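Local coordinates for protein mitochondrial enolase superfamily member 1 (Homo sapiens, PDB 4A35) that catalyses the magnesium-dependent dehydration of L-fuconate to 2-keto-3-deoxy-L-fuconate, a step in the breakdown of L-fucose, at residues R16-L21 against K425-P430; L10-V15 against S36-V41; I55-G60 against G358-C363; V366-I371 against P413-E418; D48-C53 against W127-G132. All blocks are in the same frame, centred on the assembly; numbering follows the deposited sequence.

Contact 1 of 5, residues R16-L21 against K425-P430. With EDO (1,2-ethanediol), chain D; EDO (1,2-ethanediol), chain E.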
# COMPACT_ATOMS: atom_id res chain seq x y z
N ARG A 16 21.34 8.73 4.03
CA ARG A 16 20.79 8.48 5.35
C ARG A 16 21.44 9.32 6.39
O ARG A 16 22.66 9.47 6.40
CB ARG A 16 20.94 6.97 5.74
CG ARG A 16 20.27 6.00 4.73
CD ARG A 16 20.35 4.56 5.21
NE ARG A 16 19.94 3.67 4.12
CZ ARG A 16 19.61 2.39 4.26
NH1 ARG A 16 19.61 1.83 5.47
NH2 ARG A 16 19.26 1.67 3.21
N PHE A 17 20.60 9.93 7.25
CA PHE A 17 21.09 10.74 8.35
C PHE A 17 20.90 9.93 9.64
O PHE A 17 19.80 9.42 9.91
CB PHE A 17 20.42 12.14 8.38
CG PHE A 17 20.66 12.91 7.09
CD1 PHE A 17 21.80 13.71 6.94
CD2 PHE A 17 19.78 12.79 6.00
CE1 PHE A 17 22.06 14.37 5.73
CE2 PHE A 17 20.04 13.46 4.79
CZ PHE A 17 21.18 14.24 4.66
N PRO A 18 21.93 9.93 10.51
CA PRO A 18 21.86 9.12 11.76
C PRO A 18 21.08 9.82 12.89
O PRO A 18 21.58 9.99 14.00
CB PRO A 18 23.32 8.88 12.11
CG PRO A 18 24.04 10.15 11.55
CD PRO A 18 23.30 10.46 10.27
N THR A 19 19.86 10.22 12.62
CA THR A 19 19.10 11.00 13.61
C THR A 19 18.73 10.17 14.87
O THR A 19 18.57 10.77 15.94
CB THR A 19 17.89 11.68 12.96
OG1 THR A 19 17.18 10.71 12.27
CG2 THR A 19 18.29 12.78 11.96
N SER A 20 18.75 8.81 14.78
CA SER A 20 18.47 7.93 15.93
C SER A 20 19.56 8.10 17.02
O SER A 20 19.31 7.90 18.22
CB SER A 20 18.38 6.46 15.50
OG SER A 20 19.62 5.97 15.03
N LEU A 21 20.76 8.54 16.59
CA LEU A 21 21.88 8.76 17.55
C LEU A 21 21.84 10.20 18.18
O LEU A 21 22.55 10.48 19.15
CB LEU A 21 23.22 8.50 16.85
CG LEU A 21 23.46 7.06 16.37
CD1 LEU A 21 24.81 6.91 15.62
CD2 LEU A 21 23.42 6.06 17.53
N LYS A 425 27.11 13.08 -0.52
CA LYS A 425 28.27 12.17 -0.52
C LYS A 425 28.68 11.71 0.88
O LYS A 425 28.98 10.51 1.04
CB LYS A 425 29.46 12.87 -1.24
CG LYS A 425 29.13 13.07 -2.70
CD LYS A 425 30.20 13.75 -3.52
CE LYS A 425 29.71 13.88 -4.95
NZ LYS A 425 29.54 12.56 -5.63
N LYS A 426 28.66 12.60 1.89
CA LYS A 426 29.06 12.22 3.26
C LYS A 426 28.06 11.23 3.88
O LYS A 426 28.43 10.41 4.73
CB LYS A 426 29.14 13.46 4.19
CG LYS A 426 30.53 14.08 4.33
CD LYS A 426 30.49 15.25 5.30
CE LYS A 426 31.86 15.80 5.61
NZ LYS A 426 31.79 16.95 6.55
N HIS A 427 26.77 11.36 3.47
CA HIS A 427 25.68 10.58 4.09
C HIS A 427 25.12 9.42 3.22
O HIS A 427 24.18 8.70 3.64
CB HIS A 427 24.55 11.56 4.46
CG HIS A 427 24.97 12.51 5.54
ND1 HIS A 427 25.53 13.75 5.24
CD2 HIS A 427 24.96 12.34 6.88
CE1 HIS A 427 25.82 14.30 6.41
NE2 HIS A 427 25.48 13.50 7.43
N GLN A 428 25.77 9.17 2.06
CA GLN A 428 25.39 8.06 1.19
C GLN A 428 25.61 6.73 1.92
O GLN A 428 26.63 6.55 2.62
CB GLN A 428 26.20 8.12 -0.08
CG GLN A 428 25.59 7.39 -1.22
CD GLN A 428 26.22 7.74 -2.53
OE1 GLN A 428 26.96 8.75 -2.68
NE2 GLN A 428 25.85 6.95 -3.53
N TYR A 429 24.59 5.90 1.89
CA TYR A 429 24.62 4.60 2.54
C TYR A 429 24.86 3.47 1.49
O TYR A 429 24.12 3.38 0.50
CB TYR A 429 23.33 4.35 3.34
CG TYR A 429 23.39 3.02 4.07
CD1 TYR A 429 23.99 2.93 5.33
CD2 TYR A 429 22.90 1.85 3.48
CE1 TYR A 429 24.14 1.69 5.96
CE2 TYR A 429 23.01 0.61 4.13
CZ TYR A 429 23.65 0.54 5.36
OH TYR A 429 23.81 -0.66 6.02
N PRO A 430 25.82 2.54 1.71
CA PRO A 430 26.67 2.35 2.90
C PRO A 430 28.07 2.97 2.86
O PRO A 430 28.79 2.89 3.86
CB PRO A 430 26.83 0.82 2.91
CG PRO A 430 26.98 0.49 1.42
CD PRO A 430 25.99 1.42 0.74
C1 EDO D . 21.65 2.72 8.46
O1 EDO D . 20.29 2.92 8.07
C2 EDO D . 22.00 1.21 8.59
O2 EDO D . 20.88 0.43 9.02
C1 EDO E . 16.22 7.85 19.64
O1 EDO E . 16.82 6.96 18.70
C2 EDO E . 15.69 9.07 18.88
O2 EDO E . 16.78 9.69 18.22
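Arg16 reaches across to Tyr429 and lays its guanidinium flat on one face of the tyrosine ring. From CB, CG stands anti to the carbonyl carbon (chi1 -58°), and the chain then runs extended to NE. CG passes Tyr429 CB at 3.7 Å, CD packs on the same CB, and NE comes over CG and CD2 of the ring. CZ lies 3.4 Å from Tyr429 CD2; the planes are 20° apart, and this cation-pi contact has CZ off-centre over the ring, 4.0 Å from its centroid. At the tip, NH1 gives a hydrogen bond of 2.9 Å to O1 of an ethanediol, probably from the crystallisation liquor, which lies at the edge of the guanidinium. NE and NH2 form salt bridges with Asp14 and Glu64; two carboxylates thus pair with the charge while one guanidinium face rests on the phenol ring. The opposite face of Tyr429 carries CB of Pro430, which follows a cis peptide bond.

The backbones join through Arg16 N and His427 O, 2.9 Å apart and almost straight at 175°. Beside this bond Phe17 meets the imidazole of His427 obliquely, centroids 4.5 Å apart, with Phe17 CE1 over the centre of the imidazole. His395 adds a third ring, stacked on Phe17 and edge-to-face with His427, while His427 ND1 bonds back to Ser423 O. The contact thus ties the end of strand 7-16 to the end of helix 421-427, with helix 433-438 against both segments through Leu438 and Val434.

Contact 2 of 5, residues L10-V15 against S36-V41; sequences LSVRDV and SAAYVV
Tyr39 O is gripped by two donors, the backbone N of Arg13 at 2.9 Å and a water at 2.8 Å. The same water accepts from Arg13 NE and is bonded to Ser11 OG, so it pins the arginine side chain above the strand pair. A bend at chi3 (-74°) sets Arg13 NE toward the water; the side chain lies beside Tyr39, and NH2 meets the ring edge 3.5 Å from Tyr39 CE2. Arg13 NH1 makes a salt bridge to Glu421, and Tyr39 OH bonds to Met419 N.

The backbones form an antiparallel pair in which Ser11-Val41, Arg13-Tyr39 and Val15-Ala37 are hydrogen-bonded, each by two bonds. Val12-Val40 and Asp14-Ala38 are the non-hydrogen-bonded pairs, where CA-H groups of Val12 and Val40 instead approach carbonyl oxygens of the partner strand. On the face of Val12, Ala38 and Val40, Val40 CG2 meets Val12 CG2 at 4.0 Å and Val40 CG1 meets Leu10 CG at 4.2 Å. An alanine at Val40 removes both methyls and would probably open a gap beside Val12 and Leu10.

On the other face Val15 CG2 packs on Tyr39 CB at 3.9 Å. Strand 36-44 is the middle of a three-stranded antiparallel sheet, flanked by 7-16 and 52-58; helix 421-427 covers the Arg13, Val15 and Tyr39 face, and helix 63-73 touches Val12 and Asp14.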
# COMPACT_ATOMS: atom_id res chain seq x y z
N LEU A 10 19.66 9.73 -15.41
CA LEU A 10 18.98 9.66 -14.12
C LEU A 10 19.94 8.97 -13.15
O LEU A 10 20.50 7.91 -13.47
CB LEU A 10 17.64 8.90 -14.20
CG LEU A 10 16.82 8.79 -12.87
CD1 LEU A 10 15.33 8.75 -13.15
CD2 LEU A 10 17.24 7.52 -12.01
N SER A 11 20.07 9.53 -11.97
CA SER A 11 20.82 8.90 -10.89
C SER A 11 19.92 8.87 -9.66
O SER A 11 19.06 9.75 -9.47
CB SER A 11 22.15 9.62 -10.63
OG SER A 11 21.96 10.85 -9.94
N VAL A 12 20.11 7.85 -8.83
CA VAL A 12 19.37 7.74 -7.58
C VAL A 12 20.32 7.17 -6.56
O VAL A 12 21.01 6.18 -6.84
CB VAL A 12 18.03 6.93 -7.69
CG1 VAL A 12 18.22 5.56 -8.40
CG2 VAL A 12 17.37 6.79 -6.33
N ARG A 13 20.35 7.82 -5.38
CA ARG A 13 21.25 7.46 -4.31
C ARG A 13 20.52 7.34 -2.99
O ARG A 13 19.56 8.06 -2.72
CB ARG A 13 22.40 8.50 -4.23
CG ARG A 13 23.38 8.43 -5.46
CD ARG A 13 24.34 9.61 -5.43
NE ARG A 13 23.62 10.83 -5.83
CZ ARG A 13 24.15 12.04 -5.94
NH1 ARG A 13 25.44 12.24 -5.60
NH2 ARG A 13 23.41 13.06 -6.35
N ASP A 14 21.00 6.43 -2.16
CA ASP A 14 20.49 6.11 -0.82
C ASP A 14 21.22 7.04 0.15
O ASP A 14 22.42 6.88 0.35
CB ASP A 14 20.82 4.61 -0.55
CG ASP A 14 20.25 4.04 0.72
OD1 ASP A 14 19.90 4.84 1.65
OD2 ASP A 14 20.19 2.78 0.84
N VAL A 15 20.51 8.08 0.71
CA VAL A 15 21.12 9.08 1.60
C VAL A 15 20.51 8.91 2.99
O VAL A 15 19.29 8.91 3.11
CB VAL A 15 20.93 10.53 1.06
CG1 VAL A 15 21.72 11.54 1.88
CG2 VAL A 15 21.33 10.61 -0.41
N SER A 36 15.99 9.61 6.29
CA SER A 36 16.68 9.27 5.06
C SER A 36 15.88 9.64 3.82
O SER A 36 14.67 9.94 3.90
CB SER A 36 16.94 7.75 5.03
OG SER A 36 17.75 7.39 6.14
N ALA A 37 16.55 9.53 2.65
CA ALA A 37 15.86 9.80 1.40
C ALA A 37 16.48 9.05 0.24
O ALA A 37 17.70 8.80 0.22
CB ALA A 37 15.92 11.32 1.09
N ALA A 38 15.63 8.69 -0.72
CA ALA A 38 16.12 8.24 -2.05
C ALA A 38 16.25 9.56 -2.85
O ALA A 38 15.24 10.27 -3.03
CB ALA A 38 15.12 7.27 -2.69
N TYR A 39 17.47 9.95 -3.18
CA TYR A 39 17.72 11.25 -3.84
C TYR A 39 17.94 11.02 -5.31
O TYR A 39 18.90 10.32 -5.69
CB TYR A 39 18.94 11.94 -3.22
CG TYR A 39 19.22 13.30 -3.82
CD1 TYR A 39 18.28 14.33 -3.75
CD2 TYR A 39 20.46 13.58 -4.39
CE1 TYR A 39 18.55 15.60 -4.25
CE2 TYR A 39 20.73 14.85 -4.93
CZ TYR A 39 19.78 15.86 -4.82
OH TYR A 39 20.03 17.12 -5.32
N VAL A 40 17.05 11.62 -6.13
CA VAL A 40 17.05 11.48 -7.57
C VAL A 40 17.56 12.74 -8.25
O VAL A 40 17.10 13.84 -7.93
CB VAL A 40 15.60 11.15 -8.05
CG1 VAL A 40 15.55 11.05 -9.59
CG2 VAL A 40 15.06 9.88 -7.39
N VAL A 41 18.42 12.57 -9.26
CA VAL A 41 18.87 13.68 -10.10
C VAL A 41 18.67 13.30 -11.57
O VAL A 41 19.15 12.25 -12.04
CB VAL A 41 20.30 14.17 -9.80
CG1 VAL A 41 20.72 15.35 -10.71
CG2 VAL A 41 20.45 14.54 -8.32
O HOH W 1 21.11 11.11 -7.24

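Contact 3 of 5, residues I55-G60 against G358-C363; sequences ITFTLG and GGVGLC
Phe57, Ile55 and Val360 carry most of this contact, where the sheet of the enolase-type N-terminal domain meets the glycine-rich loop before helix 362-377 of the barrel domain. Phe57 CB points toward the loop and CG stands anti to the backbone N (chi1 170°); the ring then meets Gly359, whose CA lies over one face, 3.7 Å from the centroid, a CH-pi contact. A side chain on Gly359 would clash with Phe57 CE1. Obliquely to the ring, Val360 N comes 3.3 Å from Phe57 CD1, which also meets Val360 CG2 at 3.9 Å. Leu362 crosses Phe57 at about a right angle, its CD1 reaching Phe57 CD2 at 3.8 Å while its CD2 touches Phe57 CB. An alanine in place of Phe57 removes the ring over which Gly359 CA sits and would probably open a gap between the strand and the loop.

The loop includes Gly358, which by similarity binds substrate, and Leu362 also packs against His356, predicted to be an active-site residue. Tyr35, a substrate residue by similarity, meets Phe57 edge-to-face, and Trp104 of the second subunit also reaches the Phe57 ring, so the same aromatic side chain faces both the loop and the dimer partner.

No hydrogen bond links the two segments. Gly361 holds the N-cap position of the helix, and a CB there would strike Ile55 CD1, the methyl that already stands 3.2 Å from Val360 O.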
# COMPACT_ATOMS: atom_id res chain seq x y z
N ILE A 55 13.23 13.85 -4.24
CA ILE A 55 13.36 13.04 -3.04
C ILE A 55 12.05 12.34 -2.70
O ILE A 55 10.95 12.72 -3.14
CB ILE A 55 13.78 13.92 -1.79
CG1 ILE A 55 12.70 15.02 -1.47
CG2 ILE A 55 15.22 14.47 -1.87
CD1 ILE A 55 12.77 15.67 -0.05
N THR A 56 12.20 11.29 -1.90
CA THR A 56 11.16 10.64 -1.14
C THR A 56 11.78 10.34 0.21
O THR A 56 12.95 10.02 0.27
CB THR A 56 10.43 9.47 -1.80
OG1 THR A 56 9.24 9.26 -1.00
CG2 THR A 56 11.28 8.19 -1.84
N PHE A 57 11.00 10.44 1.27
CA PHE A 57 11.50 10.31 2.64
C PHE A 57 11.24 8.92 3.24
O PHE A 57 10.15 8.34 3.09
CB PHE A 57 10.80 11.36 3.49
CG PHE A 57 10.99 11.26 4.98
CD1 PHE A 57 12.26 11.39 5.56
CD2 PHE A 57 9.90 11.02 5.82
CE1 PHE A 57 12.43 11.33 6.95
CE2 PHE A 57 10.07 10.94 7.21
CZ PHE A 57 11.34 11.07 7.77
N THR A 58 12.24 8.41 3.95
CA THR A 58 12.15 7.13 4.66
C THR A 58 12.76 7.28 6.06
O THR A 58 13.39 8.29 6.36
CB THR A 58 12.82 5.94 3.91
OG1 THR A 58 14.24 6.07 4.12
CG2 THR A 58 12.43 5.82 2.40
N LEU A 59 12.68 6.19 6.85
CA LEU A 59 13.24 6.15 8.19
C LEU A 59 14.56 5.36 8.29
O LEU A 59 15.01 5.06 9.39
CB LEU A 59 12.22 5.58 9.17
CG LEU A 59 10.89 6.34 9.28
CD1 LEU A 59 10.05 5.78 10.45
CD2 LEU A 59 11.13 7.85 9.38
N GLY A 60 15.21 5.11 7.16
CA GLY A 60 16.50 4.44 7.17
C GLY A 60 16.45 3.12 6.45
O GLY A 60 16.56 3.09 5.22
N GLY A 358 8.67 17.90 8.08
CA GLY A 358 9.79 17.40 8.87
C GLY A 358 10.62 16.43 8.06
O GLY A 358 10.81 16.63 6.85
N GLY A 359 11.10 15.35 8.69
CA GLY A 359 11.91 14.38 7.98
C GLY A 359 13.11 14.98 7.24
O GLY A 359 13.76 15.86 7.78
N VAL A 360 13.39 14.48 6.03
CA VAL A 360 14.42 14.99 5.11
C VAL A 360 13.75 15.78 4.03
O VAL A 360 13.20 15.17 3.09
CB VAL A 360 15.29 13.85 4.43
CG1 VAL A 360 16.43 14.46 3.59
CG2 VAL A 360 15.85 12.90 5.45
N GLY A 361 13.79 17.11 4.12
CA GLY A 361 13.27 17.96 3.05
C GLY A 361 11.77 18.04 2.86
O GLY A 361 11.33 18.74 1.95
N LEU A 362 10.94 17.36 3.69
CA LEU A 362 9.47 17.51 3.50
C LEU A 362 9.02 18.99 3.66
O LEU A 362 8.14 19.42 2.92
CB LEU A 362 8.70 16.63 4.50
CG LEU A 362 9.02 15.10 4.45
CD1 LEU A 362 8.16 14.33 5.52
CD2 LEU A 362 8.72 14.51 3.02
N CYS A 363 9.61 19.75 4.63
CA CYS A 363 9.30 21.20 4.80
C CYS A 363 9.58 21.95 3.47
O CYS A 363 8.74 22.74 3.00
CB CYS A 363 10.13 21.81 5.94
SG CYS A 363 9.83 21.09 7.57

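Contact 4 of 5, residues V366-I371 against P413-E418; sequences VQHLII and PGYSTE
His368 NE2 and Ser416 OG share a hydrogen bond of 2.9 Å, the polar centre of the contact, and Ser416 OG lies near the plane of the imidazole. The geometry at NE2 is almost straight at 175°. Tyr415 then closes over the histidine: its CA lies over one imidazole face, and its ring turns an edge to that ring in an offset edge-to-face pair with planes at 73° and Tyr415 CD1 3.7 Å from His368 CD2. Although Tyr415 CB points away from the helix, with CG anti to the backbone N (chi1 -162°), the ring end comes back to it, and the hydroxyl OH sits among Leu369 carbons, 3.6 Å from CD1. Gly414 O approaches the imidazole obliquely at CE1.

A second shell holds these groups. A water bonds Ser416 OG at 2.8 Å and, weakly, Gln367 NE2, which also gives a hydrogen bond to Glu364 O. His368 ND1 is hydrogen-bonded to the backbone N of Trp136, whose indole also meets the imidazole. Tyr415 N bonds to Asp125 OD1, and backbone bonds join Gly414 to Lys133 and Val135, so the loop 413-418 is tied to the link between helices 110-131 and 135-141 as well as to helix 362-377.

Both ring nitrogens of His368 are thus engaged, ND1 by a backbone amide and NE2 by a hydroxyl, which fixes the rotation of the buried imidazole and satisfies its polar atoms.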
# COMPACT_ATOMS: atom_id res chain seq x y z
N VAL A 366 6.75 20.65 0.72
CA VAL A 366 5.34 20.81 1.01
C VAL A 366 4.92 22.31 1.16
O VAL A 366 3.79 22.63 0.83
CB VAL A 366 4.89 19.93 2.17
CG1 VAL A 366 5.05 20.62 3.53
CG2 VAL A 366 3.45 19.44 1.92
N GLN A 367 5.83 23.18 1.58
CA GLN A 367 5.55 24.64 1.69
C GLN A 367 5.02 25.18 0.30
O GLN A 367 4.14 26.02 0.28
CB GLN A 367 6.83 25.40 2.15
CG GLN A 367 7.98 25.33 1.14
CD GLN A 367 9.19 26.14 1.56
OE1 GLN A 367 9.09 27.12 2.35
NE2 GLN A 367 10.36 25.69 1.14
N HIS A 368 5.58 24.68 -0.85
CA HIS A 368 5.12 25.13 -2.17
C HIS A 368 3.66 24.76 -2.37
O HIS A 368 2.90 25.54 -2.95
CB HIS A 368 5.97 24.45 -3.29
CG HIS A 368 7.39 24.93 -3.39
ND1 HIS A 368 7.74 25.96 -4.26
CD2 HIS A 368 8.49 24.50 -2.74
CE1 HIS A 368 9.04 26.13 -4.09
NE2 HIS A 368 9.54 25.26 -3.20
N LEU A 369 3.29 23.55 -1.96
CA LEU A 369 1.93 23.06 -2.20
C LEU A 369 0.89 23.86 -1.38
O LEU A 369 -0.19 24.18 -1.89
CB LEU A 369 1.84 21.55 -1.91
CG LEU A 369 2.77 20.64 -2.74
CD1 LEU A 369 2.69 19.14 -2.24
CD2 LEU A 369 2.46 20.72 -4.20
N ILE A 370 1.21 24.15 -0.12
CA ILE A 370 0.24 24.84 0.74
C ILE A 370 0.18 26.37 0.44
O ILE A 370 -0.90 26.95 0.56
CB ILE A 370 0.46 24.50 2.24
CG1 ILE A 370 -0.84 24.66 3.04
CG2 ILE A 370 1.67 25.21 2.90
CD1 ILE A 370 -2.09 23.67 2.60
N ILE A 371 1.31 26.98 -0.01
CA ILE A 371 1.28 28.37 -0.45
C ILE A 371 0.35 28.44 -1.70
O ILE A 371 -0.48 29.34 -1.79
CB ILE A 371 2.68 28.92 -0.66
CG1 ILE A 371 3.37 29.14 0.74
CG2 ILE A 371 2.69 30.20 -1.53
CD1 ILE A 371 4.85 29.29 0.63
N PRO A 413 14.13 29.56 -8.44
CA PRO A 413 13.46 28.56 -9.30
C PRO A 413 13.59 27.11 -8.75
O PRO A 413 14.62 26.74 -8.13
CB PRO A 413 14.22 28.68 -10.64
CG PRO A 413 14.79 30.11 -10.63
CD PRO A 413 15.17 30.33 -9.19
N GLY A 414 12.56 26.30 -8.98
CA GLY A 414 12.57 24.89 -8.58
C GLY A 414 11.67 24.52 -7.42
O GLY A 414 10.85 25.34 -6.96
N TYR A 415 11.77 23.23 -6.99
CA TYR A 415 10.88 22.69 -5.96
C TYR A 415 11.60 22.65 -4.56
O TYR A 415 11.10 22.01 -3.63
CB TYR A 415 10.44 21.28 -6.42
CG TYR A 415 9.22 20.69 -5.76
CD1 TYR A 415 8.39 21.47 -4.93
CD2 TYR A 415 8.87 19.36 -5.96
CE1 TYR A 415 7.31 20.92 -4.27
CE2 TYR A 415 7.74 18.81 -5.35
CZ TYR A 415 7.01 19.58 -4.44
OH TYR A 415 5.89 19.07 -3.85
N SER A 416 12.79 23.33 -4.45
CA SER A 416 13.62 23.32 -3.20
C SER A 416 14.05 21.88 -2.81
O SER A 416 14.32 21.61 -1.63
CB SER A 416 12.86 23.92 -2.01
OG SER A 416 12.32 25.18 -2.33
N THR A 417 14.07 20.98 -3.80
CA THR A 417 14.46 19.55 -3.60
C THR A 417 16.00 19.37 -3.61
O THR A 417 16.51 18.33 -3.19
CB THR A 417 13.90 18.70 -4.78
OG1 THR A 417 14.17 19.46 -5.95
CG2 THR A 417 12.39 18.44 -4.69
N GLU A 418 16.72 20.32 -4.24
CA GLU A 418 18.14 20.17 -4.45
C GLU A 418 18.96 20.06 -3.15
O GLU A 418 18.83 20.90 -2.26
CB GLU A 418 18.70 21.31 -5.31
CG GLU A 418 20.14 21.05 -5.73
CD GLU A 418 20.55 21.92 -6.90
OE1 GLU A 418 19.68 22.63 -7.45
OE2 GLU A 418 21.77 21.96 -7.18
O HOH W 2 13.02 26.48 0.01

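Contact 5 of 5, residues D48-C53 against W127-G132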
# COMPACT_ATOMS: atom_id res chain seq x y z
N ASP A 48 22.31 23.52 -20.40
CA ASP A 48 22.00 24.74 -19.64
C ASP A 48 22.39 24.60 -18.17
O ASP A 48 22.18 25.53 -17.40
CB ASP A 48 20.50 25.10 -19.76
CG ASP A 48 19.51 24.01 -19.35
OD1 ASP A 48 19.94 22.96 -18.82
OD2 ASP A 48 18.30 24.20 -19.58
N GLY A 49 22.93 23.44 -17.80
CA GLY A 49 23.29 23.10 -16.42
C GLY A 49 22.11 22.95 -15.45
O GLY A 49 22.32 22.80 -14.24
N ILE A 50 20.86 22.94 -15.97
CA ILE A 50 19.68 22.83 -15.08
C ILE A 50 19.37 21.36 -14.88
O ILE A 50 19.19 20.63 -15.86
CB ILE A 50 18.43 23.62 -15.59
CG1 ILE A 50 18.69 25.13 -15.89
CG2 ILE A 50 17.19 23.35 -14.71
CD1 ILE A 50 18.93 26.07 -14.71
N LYS A 51 19.31 20.93 -13.62
CA LYS A 51 19.01 19.53 -13.26
C LYS A 51 17.77 19.45 -12.43
O LYS A 51 17.45 20.40 -11.71
CB LYS A 51 20.19 18.91 -12.51
CG LYS A 51 21.47 18.89 -13.34
CD LYS A 51 22.64 18.34 -12.55
CE LYS A 51 23.91 18.53 -13.35
NZ LYS A 51 25.04 17.77 -12.78
N GLY A 52 17.05 18.36 -12.60
CA GLY A 52 15.88 18.07 -11.80
C GLY A 52 16.28 17.20 -10.62
O GLY A 52 16.85 16.13 -10.80
N CYS A 53 16.01 17.69 -9.40
CA CYS A 53 16.30 16.94 -8.19
C CYS A 53 14.99 16.47 -7.53
O CYS A 53 14.01 17.22 -7.48
CB CYS A 53 17.14 17.77 -7.23
SG CYS A 53 18.63 18.47 -8.00
N TRP A 127 11.18 21.23 -14.38
CA TRP A 127 10.23 22.07 -15.11
C TRP A 127 10.22 23.49 -14.50
O TRP A 127 10.39 24.49 -15.23
CB TRP A 127 8.82 21.41 -15.05
CG TRP A 127 7.75 22.15 -15.81
CD1 TRP A 127 7.93 23.10 -16.77
CD2 TRP A 127 6.33 21.98 -15.68
NE1 TRP A 127 6.72 23.55 -17.23
CE2 TRP A 127 5.72 22.83 -16.63
CE3 TRP A 127 5.52 21.09 -14.95
CZ2 TRP A 127 4.33 22.92 -16.76
CZ3 TRP A 127 4.14 21.15 -15.11
CH2 TRP A 127 3.56 22.04 -16.03
N ALA A 128 10.06 23.59 -13.17
CA ALA A 128 10.00 24.90 -12.48
C ALA A 128 11.32 25.67 -12.68
O ALA A 128 11.29 26.84 -13.03
CB ALA A 128 9.71 24.71 -10.99
N LYS A 129 12.45 24.98 -12.62
CA LYS A 129 13.75 25.63 -12.88
C LYS A 129 13.87 26.13 -14.33
O LYS A 129 14.36 27.24 -14.53
CB LYS A 129 14.93 24.69 -12.57
CG LYS A 129 15.19 24.43 -11.07
CD LYS A 129 16.27 23.34 -10.92
CE LYS A 129 16.76 23.30 -9.48
NZ LYS A 129 17.53 22.04 -9.20
N GLN A 130 13.45 25.30 -15.33
CA GLN A 130 13.54 25.75 -16.74
C GLN A 130 12.62 26.97 -16.98
O GLN A 130 12.95 27.83 -17.82
CB GLN A 130 13.19 24.64 -17.72
CG GLN A 130 14.24 23.52 -17.78
CD GLN A 130 14.06 22.70 -19.04
OE1 GLN A 130 13.06 22.82 -19.74
NE2 GLN A 130 15.03 21.85 -19.35
N GLU A 131 11.51 27.07 -16.21
CA GLU A 131 10.56 28.20 -16.28
C GLU A 131 11.01 29.41 -15.41
O GLU A 131 10.42 30.49 -15.52
CB GLU A 131 9.14 27.75 -15.86
CG GLU A 131 8.54 26.66 -16.74
CD GLU A 131 7.99 27.01 -18.12
OE1 GLU A 131 8.37 28.08 -18.66
OE2 GLU A 131 7.16 26.24 -18.65
N GLY A 132 12.06 29.23 -14.59
CA GLY A 132 12.65 30.28 -13.76
C GLY A 132 11.73 30.72 -12.64
O GLY A 132 11.72 31.90 -12.27
O HOH W 3 17.84 21.22 -18.43
O HOH W 4 19.78 22.48 -11.19
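Lys129 and Ile50 are pressed unusually close: Ile50 CG2 stands only 3.4 Å from Lys129 CB, tighter than normal van der Waals contact between carbons. The lysine runs extended beyond CG past this methyl, its CD also lying near it, and brings its ammonium to the backbone of the facing segment. There Lys129 NZ gives a hydrogen bond of 3.0 Å to Lys51 O, the donor tilted 25° from the carbonyl plane. A water takes a second bond from NZ and one from Lys51 N, bridging the same residue. NZ also forms salt bridges with Asp125 and Glu418, so one ammonium is held by a carbonyl, a water and two carboxylates, and the carboxylates are likely to stabilise its charged form.

The hairpin end is organised by Asp48, whose OD1 accepts from Ile50 N at 3.0 Å, the donor lying above the carboxylate plane, which makes an Asx turn. A second water donates to Asp48 OD1 and Ile50 O and accepts from Gln130 NE2 at 3.0 Å, linking the turn to the helix; Asp48 OD2 and Gln130 NE2 also turn to Arg4, through a salt bridge and through Arg4 O.

Helix 110-131 ends here in a Schellman motif at Gly132. The contact ties that helix end to the turn before strand 52-58, the outermost strand of the sheet on this side, with helix 135-141 packed on Ala128 and strand 36-44 beside Lys51.

Contacts 1, 2, 3 and 5 draw on the three-stranded antiparallel sheet of the N-terminal domain. Contact 2 pairs strands 7-16 and 36-44; contacts 3 and 5 use opposite ends of strand 52-58, their centres about 22 Å apart. Contacts 3 and 4 share helix 362-377, about 14 Å apart; contacts 4 and 5 have centres about 13 Å apart. Along the chain, contact 2 closes before contacts 3, 4 and 5 open, and contact 1 encloses those three, joining 16-21 to 425-430; contacts 3 and 5 interleave, and contact 5 closes before contact 4 opens. Contacts 1 and 3 bring distant segments to the sheet near residues that, by similarity, bind substrate; contact 5 lies away from the sites.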